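Hcp protein (Burkholderia pseudomallei K96243, PDB 3WX6) forms hexameric rings that probably stack into the inner tube of the type VI secretion system. Local coordinates at residues A[110-121]-A[141-151]. Sequence-based numbering, arbitrary orientation.
Sequences FEKVLITHMDQY and IEEIKFTYSGY
Strands 114-120 and 142-148 run antiparallel, their axes 4.5 Å apart at closest, and a classic beta bulge, in which T116 and H117 both face K145, shifts their register by one. At the bulge K145 O accepts three hydrogen bonds: from T116 N, from H117 N on a lone pair in the carbonyl plane, and from T116 OG1 (3.0 Å) well above that plane. With chi1 at 42°, T116 OG1 sits between its backbone N and carbonyl carbon, where it reaches K145 O and also accepts a hydrogen bond from T147 OG1.

V113, I115, M118, I144 and F146 make an apolar row: I115 CG1 lies 3.6 Å from F146 CE2, and I115 CG2 meets I144 CG2. Farther along, the Q120 amide and E142 carboxylate are nearly coplanar, 11° apart, and Q120 NE2 donates a hydrogen bond to E142 OE1 (2.8 Å); E142 OE2 turns to K63 and S69. Y121 lays one ring face over I141 O. At the other end F110 CD1 lies over the centre of the Y148 ring, 3.5 Å above its plane, with the two rings inclined at 37°; Y148 OH bonds N37.

Helix 69-78 packs on I115, M118 and Q120, and strand 56-63 flanks 142-148 on its other edge. H117 to Q120 pair antiparallel with a strand of a second subunit, so the sheet runs on across the interface, consistent with an Hcp ring; H117 hydrogen-bonds D38 and D40 of that subunit, and Q120 hydrogen-bonds its Y108.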
ATOM      1  N   PHE A 110     -12.297 -32.038   6.399  1.00 23.79           N
ATOM      2  CA  PHE A 110     -11.198 -32.108   5.451  1.00 21.95           C
ATOM      3  C   PHE A 110     -10.473 -33.435   5.626  1.00 22.77           C
ATOM      4  O   PHE A 110     -10.331 -33.909   6.749  1.00 25.59           O
ATOM      5  CB  PHE A 110     -10.238 -30.935   5.673  1.00 17.89           C
ATOM      6  CG  PHE A 110     -10.839 -29.580   5.395  1.00 19.61           C
ATOM      7  CD1 PHE A 110     -11.050 -29.151   4.092  1.00 27.19           C
ATOM      8  CD2 PHE A 110     -11.175 -28.727   6.437  1.00 18.60           C
ATOM      9  CE1 PHE A 110     -11.592 -27.900   3.830  1.00 25.66           C
ATOM     10  CE2 PHE A 110     -11.714 -27.476   6.184  1.00 21.86           C
ATOM     11  CZ  PHE A 110     -11.922 -27.063   4.880  1.00 24.87           C
ATOM     12  N   GLU A 111     -10.049 -34.054   4.530  1.00 22.40           N
ATOM     13  CA  GLU A 111      -9.285 -35.295   4.628  1.00 23.39           C
ATOM     14  C   GLU A 111      -7.858 -35.109   4.160  1.00 24.29           C
ATOM     15  O   GLU A 111      -7.538 -34.125   3.488  1.00 21.94           O
ATOM     16  CB  GLU A 111      -9.936 -36.417   3.826  1.00 29.35           C
ATOM     17  CG  GLU A 111     -11.230 -36.920   4.414  1.00 33.37           C
ATOM     18  CD  GLU A 111     -11.825 -38.040   3.598  1.00 38.58           C
ATOM     19  OE1 GLU A 111     -11.297 -38.324   2.502  1.00 39.78           O
ATOM     20  OE2 GLU A 111     -12.821 -38.638   4.053  1.00 43.03           O
ATOM     21  N   LYS A 112      -7.010 -36.062   4.541  1.00 28.32           N
ATOM     22  CA  LYS A 112      -5.590 -36.028   4.222  1.00 30.25           C
ATOM     23  C   LYS A 112      -5.012 -34.657   4.535  1.00 30.65           C
ATOM     24  O   LYS A 112      -4.364 -34.037   3.692  1.00 34.03           O
ATOM     25  CB  LYS A 112      -5.368 -36.380   2.749  1.00 31.55           C
ATOM     26  CG  LYS A 112      -5.742 -37.813   2.396  1.00 34.38           C
ATOM     27  CD  LYS A 112      -5.352 -38.131   0.968  1.00 39.61           C
ATOM     28  CE  LYS A 112      -5.828 -39.511   0.557  1.00 44.93           C
ATOM     29  NZ  LYS A 112      -5.734 -39.695  -0.918  1.00 47.31           N
ATOM     30  N   VAL A 113      -5.264 -34.177   5.747  1.00 27.94           N
ATOM     31  CA  VAL A 113      -4.816 -32.845   6.129  1.00 24.92           C
ATOM     32  C   VAL A 113      -3.363 -32.858   6.559  1.00 20.19           C
ATOM     33  O   VAL A 113      -2.950 -33.655   7.395  1.00 19.00           O
ATOM     34  CB  VAL A 113      -5.672 -32.259   7.263  1.00 25.20           C
ATOM     35  CG1 VAL A 113      -5.198 -30.866   7.623  1.00 24.48           C
ATOM     36  CG2 VAL A 113      -7.114 -32.218   6.834  1.00 26.32           C
ATOM     37  N   LEU A 114      -2.589 -31.969   5.951  1.00 21.04           N
ATOM     38  CA  LEU A 114      -1.174 -31.819   6.248  1.00 27.17           C
ATOM     39  C   LEU A 114      -0.882 -30.355   6.476  1.00 30.91           C
ATOM     40  O   LEU A 114      -1.257 -29.507   5.663  1.00 33.13           O
ATOM     41  CB  LEU A 114      -0.300 -32.355   5.109  1.00 27.72           C
ATOM     42  CG  LEU A 114       1.197 -32.554   5.393  1.00 25.89           C
ATOM     43  CD1 LEU A 114       1.463 -33.714   6.339  1.00 26.59           C
ATOM     44  CD2 LEU A 114       1.977 -32.729   4.094  1.00 25.71           C
ATOM     45  N   ILE A 115      -0.188 -30.060   7.568  1.00 26.92           N
ATOM     46  CA  ILE A 115       0.195 -28.688   7.846  1.00 24.72           C
ATOM     47  C   ILE A 115       1.350 -28.350   6.921  1.00 22.79           C
ATOM     48  O   ILE A 115       2.338 -29.085   6.858  1.00 27.29           O
ATOM     49  CB  ILE A 115       0.592 -28.488   9.327  1.00 24.75           C
ATOM     50  CG1 ILE A 115      -0.504 -29.045  10.243  1.00 23.73           C
ATOM     51  CG2 ILE A 115       0.800 -27.022   9.635  1.00 23.68           C
ATOM     52  CD1 ILE A 115      -0.238 -28.845  11.723  1.00 22.27           C
ATOM     53  N   THR A 116       1.218 -27.253   6.183  1.00 22.05           N
ATOM     54  CA  THR A 116       2.223 -26.908   5.187  1.00 24.57           C
ATOM     55  C   THR A 116       2.957 -25.621   5.520  1.00 28.09           C
ATOM     56  O   THR A 116       4.058 -25.394   5.022  1.00 28.71           O
ATOM     57  CB  THR A 116       1.601 -26.774   3.790  1.00 25.33           C
ATOM     58  OG1 THR A 116       0.350 -26.076   3.872  1.00 25.84           O
ATOM     59  CG2 THR A 116       1.383 -28.160   3.184  1.00 26.07           C
ATOM     60  N   HIS A 117       2.357 -24.778   6.354  1.00 31.06           N
ATOM     61  CA  HIS A 117       3.008 -23.527   6.722  1.00 28.99           C
ATOM     62  C   HIS A 117       2.511 -22.960   8.050  1.00 29.21           C
ATOM     63  O   HIS A 117       1.374 -23.199   8.453  1.00 27.24           O
ATOM     64  CB  HIS A 117       2.810 -22.493   5.623  1.00 24.70           C
ATOM     65  CG  HIS A 117       3.859 -21.421   5.618  1.00 27.37           C
ATOM     66  ND1 HIS A 117       5.046 -21.561   4.945  1.00 29.63           N
ATOM     67  CD2 HIS A 117       3.890 -20.207   6.211  1.00 30.30           C
ATOM     68  CE1 HIS A 117       5.774 -20.465   5.113  1.00 29.42           C
ATOM     69  NE2 HIS A 117       5.097 -19.632   5.876  1.00 29.11           N
HETATM   70  N   MSE A 118       3.366 -22.193   8.722  1.00 31.97           N
HETATM   71  CA  MSE A 118       2.983 -21.557   9.978  1.00 36.05           C
HETATM   72  C   MSE A 118       3.823 -20.313  10.268  1.00 35.02           C
HETATM   73  O   MSE A 118       5.048 -20.338  10.167  1.00 35.41           O
HETATM   74  CB  MSE A 118       3.094 -22.563  11.139  1.00 38.10           C
HETATM   75  CG  MSE A 118       2.058 -22.370  12.242  1.00 38.27           C
HETATM   76 SE   MSE A 118       2.105 -23.757  13.619  0.58 28.49          SE
HETATM   77  CE  MSE A 118       2.180 -25.309  12.482  1.00 14.52           C
ATOM     78  N   ASP A 119       3.148 -19.223  10.623  1.00 34.30           N
ATOM     79  CA  ASP A 119       3.822 -18.015  11.094  1.00 36.47           C
ATOM     80  C   ASP A 119       3.431 -17.669  12.517  1.00 31.52           C
ATOM     81  O   ASP A 119       2.309 -17.245  12.755  1.00 32.58           O
ATOM     82  CB  ASP A 119       3.503 -16.827  10.183  1.00 43.22           C
ATOM     83  CG  ASP A 119       4.064 -16.989   8.791  1.00 50.26           C
ATOM     84  OD1 ASP A 119       5.232 -16.607   8.595  1.00 51.48           O
ATOM     85  OD2 ASP A 119       3.347 -17.493   7.904  1.00 55.40           O
ATOM     86  N   GLN A 120       4.358 -17.824  13.454  1.00 29.03           N
ATOM     87  CA  GLN A 120       4.112 -17.398  14.825  1.00 30.11           C
ATOM     88  C   GLN A 120       4.813 -16.068  15.055  1.00 31.46           C
ATOM     89  O   GLN A 120       5.976 -15.906  14.681  1.00 35.34           O
ATOM     90  CB  GLN A 120       4.597 -18.443  15.830  1.00 31.02           C
ATOM     91  CG  GLN A 120       4.050 -19.836  15.592  1.00 31.09           C
ATOM     92  CD  GLN A 120       4.548 -20.830  16.614  1.00 30.60           C
ATOM     93  OE1 GLN A 120       5.747 -21.108  16.698  1.00 36.48           O
ATOM     94  NE2 GLN A 120       3.630 -21.372  17.402  1.00 24.29           N
ATOM     95  N   TYR A 121       4.108 -15.128  15.674  1.00 29.29           N
ATOM     96  CA  TYR A 121       4.614 -13.773  15.839  1.00 31.24           C
ATOM     97  C   TYR A 121       3.917 -12.996  16.944  1.00 31.00           C
ATOM     98  O   TYR A 121       3.054 -13.526  17.647  1.00 15.29           O
ATOM     99  CB  TYR A 121       4.504 -13.015  14.517  1.00 43.60           C
ATOM    100  CG  TYR A 121       3.137 -13.037  13.872  1.00 54.29           C
ATOM    101  CD1 TYR A 121       2.162 -12.114  14.217  1.00 59.93           C
ATOM    102  CD2 TYR A 121       2.839 -13.962  12.883  1.00 56.37           C
ATOM    103  CE1 TYR A 121       0.921 -12.128  13.610  1.00 63.22           C
ATOM    104  CE2 TYR A 121       1.603 -13.985  12.274  1.00 59.47           C
ATOM    105  CZ  TYR A 121       0.651 -13.065  12.641  1.00 64.30           C
ATOM    106  OH  TYR A 121      -0.580 -13.077  12.038  1.00 69.37           O
ATOM    107  N   ILE A 141      -0.347 -14.035  18.034  1.00 15.95           N
ATOM    108  CA  ILE A 141      -1.022 -14.642  16.893  1.00 15.10           C
ATOM    109  C   ILE A 141      -0.109 -15.648  16.199  1.00 26.37           C
ATOM    110  O   ILE A 141       1.116 -15.545  16.268  1.00 26.53           O
ATOM    111  CB  ILE A 141      -1.500 -13.570  15.903  1.00 16.69           C
ATOM    112  CG1 ILE A 141      -2.571 -12.726  16.575  1.00 15.46           C
ATOM    113  CG2 ILE A 141      -2.117 -14.195  14.665  1.00 17.13           C
ATOM    114  CD1 ILE A 141      -3.485 -13.534  17.466  1.00 19.88           C
ATOM    115  N   GLU A 142      -0.714 -16.666  15.598  1.00 21.94           N
ATOM    116  CA  GLU A 142      -0.028 -17.515  14.640  1.00 18.92           C
ATOM    117  C   GLU A 142      -0.954 -17.703  13.461  1.00 15.20           C
ATOM    118  O   GLU A 142      -2.140 -17.409  13.555  1.00 18.50           O
ATOM    119  CB  GLU A 142       0.382 -18.856  15.269  1.00 24.53           C
ATOM    120  CG  GLU A 142      -0.758 -19.648  15.885  1.00 27.41           C
ATOM    121  CD  GLU A 142      -0.270 -20.736  16.831  1.00 28.00           C
ATOM    122  OE1 GLU A 142       0.902 -21.154  16.723  1.00 33.70           O
ATOM    123  OE2 GLU A 142      -1.059 -21.164  17.696  1.00 32.50           O
ATOM    124  N   GLU A 143      -0.409 -18.155  12.339  1.00 17.37           N
ATOM    125  CA  GLU A 143      -1.222 -18.457  11.167  1.00 20.03           C
ATOM    126  C   GLU A 143      -0.871 -19.831  10.614  1.00 21.19           C
ATOM    127  O   GLU A 143       0.212 -20.023  10.062  1.00 25.37           O
ATOM    128  CB  GLU A 143      -1.037 -17.384  10.092  1.00 19.27           C
ATOM    129  CG  GLU A 143      -1.550 -16.026  10.487  1.00 18.28           C
ATOM    130  CD  GLU A 143      -1.346 -14.998   9.402  1.00 26.85           C
ATOM    131  OE1 GLU A 143      -0.183 -14.782   9.006  1.00 31.68           O
ATOM    132  OE2 GLU A 143      -2.346 -14.410   8.941  1.00 31.63           O
ATOM    133  N   ILE A 144      -1.787 -20.783  10.767  1.00 17.87           N
ATOM    134  CA  ILE A 144      -1.525 -22.153  10.350  1.00 20.60           C
ATOM    135  C   ILE A 144      -2.210 -22.454   9.022  1.00 23.97           C
ATOM    136  O   ILE A 144      -3.434 -22.370   8.895  1.00 28.76           O
ATOM    137  CB  ILE A 144      -2.000 -23.174  11.408  1.00 20.75           C
ATOM    138  CG1 ILE A 144      -1.588 -22.732  12.814  1.00 23.99           C
ATOM    139  CG2 ILE A 144      -1.430 -24.547  11.114  1.00 17.18           C
ATOM    140  CD1 ILE A 144      -2.685 -22.042  13.583  1.00 23.37           C
ATOM    141  N   LYS A 145      -1.406 -22.826   8.035  1.00 19.01           N
ATOM    142  CA  LYS A 145      -1.906 -23.076   6.694  1.00 18.60           C
ATOM    143  C   LYS A 145      -1.923 -24.585   6.441  1.00 13.15           C
ATOM    144  O   LYS A 145      -0.885 -25.241   6.450  1.00 13.03           O
ATOM    145  CB  LYS A 145      -1.036 -22.315   5.684  1.00 27.63           C
ATOM    146  CG  LYS A 145      -1.284 -22.586   4.214  1.00 35.42           C
ATOM    147  CD  LYS A 145      -0.697 -21.443   3.370  1.00 40.74           C
ATOM    148  CE  LYS A 145      -0.408 -21.863   1.937  1.00 43.58           C
ATOM    149  NZ  LYS A 145      -0.858 -20.834   0.959  1.00 45.74           N
ATOM    150  N   PHE A 146      -3.118 -25.131   6.240  1.00 10.00           N
ATOM    151  CA  PHE A 146      -3.287 -26.564   5.998  1.00 11.87           C
ATOM    152  C   PHE A 146      -3.495 -26.877   4.518  1.00  9.82           C
ATOM    153  O   PHE A 146      -4.037 -26.067   3.770  1.00  7.73           O
ATOM    154  CB  PHE A 146      -4.471 -27.109   6.806  1.00  5.13           C
ATOM    155  CG  PHE A 146      -4.369 -26.868   8.296  1.00 13.69           C
ATOM    156  CD1 PHE A 146      -4.775 -25.658   8.852  1.00 12.98           C
ATOM    157  CD2 PHE A 146      -3.917 -27.869   9.145  1.00 12.89           C
ATOM    158  CE1 PHE A 146      -4.702 -25.444  10.219  1.00 14.27           C
ATOM    159  CE2 PHE A 146      -3.836 -27.658  10.517  1.00 13.72           C
ATOM    160  CZ  PHE A 146      -4.236 -26.446  11.053  1.00 13.02           C
ATOM    161  N   THR A 147      -3.020 -28.039   4.088  1.00 11.85           N
ATOM    162  CA  THR A 147      -3.297 -28.526   2.744  1.00 16.28           C
ATOM    163  C   THR A 147      -4.155 -29.782   2.851  1.00 18.59           C
ATOM    164  O   THR A 147      -3.931 -30.612   3.730  1.00 20.37           O
ATOM    165  CB  THR A 147      -1.991 -28.819   1.964  1.00 22.68           C
ATOM    166  OG1 THR A 147      -1.275 -27.595   1.748  1.00 26.87           O
ATOM    167  CG2 THR A 147      -2.277 -29.464   0.623  1.00 22.38           C
ATOM    168  N   TYR A 148      -5.144 -29.914   1.970  1.00 21.18           N
ATOM    169  CA  TYR A 148      -6.071 -31.043   2.043  1.00 21.60           C
ATOM    170  C   TYR A 148      -6.375 -31.647   0.676  1.00 26.58           C
ATOM    171  O   TYR A 148      -6.048 -31.063  -0.358  1.00 26.78           O
ATOM    172  CB  TYR A 148      -7.380 -30.610   2.724  1.00 17.23           C
ATOM    173  CG  TYR A 148      -8.068 -29.406   2.099  1.00 17.84           C
ATOM    174  CD1 TYR A 148      -8.879 -29.543   0.978  1.00 16.53           C
ATOM    175  CD2 TYR A 148      -7.912 -28.138   2.640  1.00 19.80           C
ATOM    176  CE1 TYR A 148      -9.505 -28.457   0.416  1.00 16.86           C
ATOM    177  CE2 TYR A 148      -8.534 -27.046   2.084  1.00 19.78           C
ATOM    178  CZ  TYR A 148      -9.328 -27.212   0.973  1.00 23.03           C
ATOM    179  OH  TYR A 148      -9.954 -26.129   0.405  1.00 28.75           O
ATOM    180  N   SER A 149      -6.991 -32.825   0.686  1.00 30.37           N
ATOM    181  CA  SER A 149      -7.464 -33.473  -0.531  1.00 32.13           C
ATOM    182  C   SER A 149      -8.980 -33.445  -0.575  1.00 27.63           C
ATOM    183  O   SER A 149      -9.571 -32.564  -1.194  1.00 32.00           O
ATOM    184  CB  SER A 149      -6.955 -34.914  -0.622  1.00 36.93           C
ATOM    185  OG  SER A 149      -5.614 -34.946  -1.087  1.00 38.79           O
ATOM    186  N   GLY A 150      -9.610 -34.411   0.087  1.00 21.90           N
ATOM    187  CA  GLY A 150     -11.058 -34.429   0.180  1.00 19.55           C
ATOM    188  C   GLY A 150     -11.600 -33.330   1.077  1.00 18.37           C
ATOM    189  O   GLY A 150     -10.937 -32.910   2.029  1.00 15.44           O
ATOM    190  N   TYR A 151     -12.827 -32.900   0.797  1.00 20.96           N
ATOM    191  CA  TYR A 151     -13.469 -31.832   1.561  1.00 23.24           C
ATOM    192  C   TYR A 151     -14.991 -31.945   1.524  1.00 22.50           C
ATOM    193  O   TYR A 151     -15.556 -32.527   0.602  1.00 19.74           O
ATOM    194  CB  TYR A 151     -13.031 -30.451   1.052  1.00 20.38           C
ATOM    195  CG  TYR A 151     -13.439 -30.123  -0.372  1.00 15.43           C
ATOM    196  CD1 TYR A 151     -14.668 -29.551  -0.646  1.00 10.94           C
ATOM    197  CD2 TYR A 151     -12.576 -30.350  -1.432  1.00 15.05           C
ATOM    198  CE1 TYR A 151     -15.040 -29.240  -1.934  1.00 12.64           C
ATOM    199  CE2 TYR A 151     -12.936 -30.039  -2.727  1.00 14.48           C
ATOM    200  CZ  TYR A 151     -14.171 -29.484  -2.972  1.00 13.14           C
ATOM    201  OH  TYR A 151     -14.548 -29.170  -4.259  1.00 11.02           O
TER